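Local coordinates for RNA-dependent RNA polymerase (Toscana virus, PDB 6QW0), which probably cleaves host messenger RNA through its manganese-binding cap-snatching endonuclease domain, supplying capped primers for viral transcription, at residues A[29-34]-A[189-194]. Numbering follows the deposited sequence.
Sequences YDTPIP and IVFRFR. With SO4 (sulfate ion), chain E.
The outer edge of the Phe-191 ring, on helix 183-203, packs against residues 31-34 of the loop, and no direct hydrogen bond crosses between the two segments. Tyr-29 and Arg-194 do not touch but are bridged by a sulfate, probably taken up from the crystallisation liquor. The backbone N of Tyr-29 donates to sulfate O1 at 2.7 Å. Arg-194 NH2 reaches sulfate O2 at 2.9 Å in a nearly straight bond (166°), with the oxygen in the plane of the guanidinium at its edge; the bond from NH1 to this oxygen is weak. An extended chain from CG to NE carries the guanidinium out to the anion, while NE is held by Phe-172 O. Ser-26 OG and Ile-28 N also hydrogen-bond to the sulfate.

Thr-31 turns its methyl to the helix, CG2 lying 4.0 Å from Phe-191 CE2, and its hydroxyl back to Ile-28 O. Pro-32 contributes its carbonyl: O stands 3.3 Å from Phe-191 CZ, in the ring plane at the edge, and also accepts from Gln-58 NE2. Ile-33 brings CG1 to 4.1 Å from Phe-191 CE2. Pro-34 CD closes on the ring edge, 3.8 Å from Phe-191 CZ. Phe-191 has CG anti to its backbone N (chi1 -171°), which sends the ring outward to this loop.

The contact thus ties the connection from strand 22-25 of the mixed sheet to strand 36-39 of the three-stranded antiparallel sheet onto helix 183-203, which packs Val-190 against strands 163-171 and 174-177.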
loop_
_atom_site.group_PDB
_atom_site.type_symbol
_atom_site.label_atom_id
_atom_site.label_comp_id
_atom_site.label_asym_id
_atom_site.label_seq_id
_atom_site.Cartn_x
_atom_site.Cartn_y
_atom_site.Cartn_z
ATOM N N TYR A 29 0.431 -0.828 -21.989
ATOM C CA TYR A 29 0.239 -0.947 -23.436
ATOM C C TYR A 29 -0.603 -2.188 -23.710
ATOM O O TYR A 29 -1.642 -2.384 -23.061
ATOM C CB TYR A 29 1.574 -0.837 -24.176
ATOM C CG TYR A 29 2.233 0.503 -23.960
ATOM C CD1 TYR A 29 3.613 0.654 -23.989
ATOM C CD2 TYR A 29 1.458 1.625 -23.716
ATOM C CE1 TYR A 29 4.201 1.903 -23.787
ATOM C CE2 TYR A 29 2.028 2.865 -23.511
ATOM C CZ TYR A 29 3.403 3.003 -23.549
ATOM O OH TYR A 29 3.977 4.245 -23.343
ATOM N N ASP A 30 -0.219 -3.047 -24.637
ATOM C CA ASP A 30 -1.051 -4.176 -25.024
ATOM C C ASP A 30 -0.392 -5.443 -24.482
ATOM O O ASP A 30 0.250 -6.200 -25.212
ATOM C CB ASP A 30 -1.199 -4.182 -26.534
ATOM C CG ASP A 30 -2.228 -5.163 -27.012
ATOM O OD1 ASP A 30 -2.769 -5.912 -26.167
ATOM O OD2 ASP A 30 -2.510 -5.176 -28.222
ATOM N N THR A 31 -0.557 -5.668 -23.171
ATOM C CA THR A 31 -0.025 -6.741 -22.333
ATOM C C THR A 31 -1.104 -7.777 -22.039
ATOM O O THR A 31 -2.247 -7.406 -21.744
ATOM C CB THR A 31 0.508 -6.182 -21.008
ATOM O OG1 THR A 31 1.503 -5.183 -21.270
ATOM C CG2 THR A 31 1.131 -7.275 -20.151
ATOM N N PRO A 32 -0.787 -9.073 -22.112
ATOM C CA PRO A 32 -1.791 -10.091 -21.783
ATOM C C PRO A 32 -2.244 -9.967 -20.339
ATOM O O PRO A 32 -1.457 -9.672 -19.440
ATOM C CB PRO A 32 -1.060 -11.416 -22.027
ATOM C CG PRO A 32 0.049 -11.074 -22.968
ATOM C CD PRO A 32 0.463 -9.676 -22.608
ATOM N N ILE A 33 -3.540 -10.191 -20.135
ATOM C CA ILE A 33 -4.176 -10.142 -18.829
ATOM C C ILE A 33 -4.678 -11.553 -18.528
ATOM O O ILE A 33 -5.352 -12.146 -19.373
ATOM C CB ILE A 33 -5.343 -9.139 -18.790
ATOM C CG1 ILE A 33 -4.861 -7.747 -19.215
ATOM C CG2 ILE A 33 -6.024 -9.119 -17.425
ATOM C CD1 ILE A 33 -5.999 -6.753 -19.425
ATOM N N PRO A 34 -4.355 -12.140 -17.383
ATOM C CA PRO A 34 -4.720 -13.548 -17.174
ATOM C C PRO A 34 -6.214 -13.743 -16.998
ATOM O O PRO A 34 -6.910 -12.929 -16.387
ATOM C CB PRO A 34 -3.962 -13.932 -15.897
ATOM C CG PRO A 34 -3.876 -12.633 -15.138
ATOM C CD PRO A 34 -3.682 -11.559 -16.206
ATOM N N ILE A 189 1.572 -2.308 -9.941
ATOM C CA ILE A 189 0.449 -1.823 -9.147
ATOM C C ILE A 189 -0.777 -1.593 -10.028
ATOM O O ILE A 189 -1.882 -2.053 -9.716
ATOM C CB ILE A 189 0.857 -0.547 -8.387
ATOM C CG1 ILE A 189 1.904 -0.902 -7.315
ATOM C CG2 ILE A 189 -0.359 0.129 -7.765
ATOM C CD1 ILE A 189 2.833 0.262 -6.952
ATOM N N VAL A 190 -0.603 -0.865 -11.133
ATOM C CA VAL A 190 -1.733 -0.572 -12.012
ATOM C C VAL A 190 -2.287 -1.854 -12.632
ATOM O O VAL A 190 -3.505 -2.058 -12.672
ATOM C CB VAL A 190 -1.324 0.449 -13.088
ATOM C CG1 VAL A 190 -2.474 0.672 -14.079
ATOM C CG2 VAL A 190 -0.926 1.775 -12.451
ATOM N N PHE A 191 -1.410 -2.741 -13.095
ATOM C CA PHE A 191 -1.869 -4.005 -13.680
ATOM C C PHE A 191 -2.719 -4.806 -12.691
ATOM O O PHE A 191 -3.781 -5.335 -13.042
ATOM C CB PHE A 191 -0.659 -4.813 -14.145
ATOM C CG PHE A 191 -1.011 -6.033 -14.950
ATOM C CD1 PHE A 191 -1.256 -7.245 -14.319
ATOM C CD2 PHE A 191 -1.085 -5.975 -16.333
ATOM C CE1 PHE A 191 -1.570 -8.380 -15.045
ATOM C CE2 PHE A 191 -1.402 -7.112 -17.071
ATOM C CZ PHE A 191 -1.641 -8.310 -16.432
ATOM N N ARG A 192 -2.257 -4.924 -11.443
ATOM C CA ARG A 192 -3.018 -5.657 -10.436
ATOM C C ARG A 192 -4.335 -4.959 -10.106
ATOM O O ARG A 192 -5.345 -5.629 -9.848
ATOM C CB ARG A 192 -2.171 -5.830 -9.163
ATOM C CG ARG A 192 -0.953 -6.742 -9.350
ATOM C CD ARG A 192 -0.157 -6.926 -8.021
ATOM N NE ARG A 192 -0.963 -7.557 -6.979
ATOM C CZ ARG A 192 -0.802 -8.804 -6.543
ATOM N NH1 ARG A 192 0.156 -9.579 -7.046
ATOM N NH2 ARG A 192 -1.607 -9.283 -5.607
ATOM N N PHE A 193 -4.338 -3.615 -10.088
ATOM C CA PHE A 193 -5.565 -2.866 -9.821
ATOM C C PHE A 193 -6.594 -3.111 -10.917
ATOM O O PHE A 193 -7.772 -3.345 -10.628
ATOM C CB PHE A 193 -5.255 -1.365 -9.689
ATOM C CG PHE A 193 -6.453 -0.499 -9.392
ATOM C CD1 PHE A 193 -7.280 -0.760 -8.304
ATOM C CD2 PHE A 193 -6.725 0.618 -10.178
ATOM C CE1 PHE A 193 -8.366 0.054 -8.021
ATOM C CE2 PHE A 193 -7.810 1.444 -9.892
ATOM C CZ PHE A 193 -8.627 1.166 -8.819
ATOM N N ARG A 194 -6.156 -3.080 -12.176
ATOM C CA ARG A 194 -7.086 -3.291 -13.282
ATOM C C ARG A 194 -7.708 -4.676 -13.208
ATOM O O ARG A 194 -8.920 -4.838 -13.413
ATOM C CB ARG A 194 -6.366 -3.100 -14.611
ATOM C CG ARG A 194 -5.928 -1.662 -14.868
ATOM C CD ARG A 194 -5.180 -1.579 -16.176
ATOM N NE ARG A 194 -4.879 -0.204 -16.550
ATOM C CZ ARG A 194 -4.319 0.141 -17.705
ATOM N NH1 ARG A 194 -4.000 -0.793 -18.599
ATOM N NH2 ARG A 194 -4.076 1.417 -17.965
HETATM S S SO4 E . -1.269 2.240 -20.381
HETATM O O1 SO4 E . -0.453 1.659 -21.437
HETATM O O2 SO4 E . -2.647 1.774 -20.502
HETATM O O3 SO4 E . -1.225 3.699 -20.486
HETATM O O4 SO4 E . -0.721 1.818 -19.100
#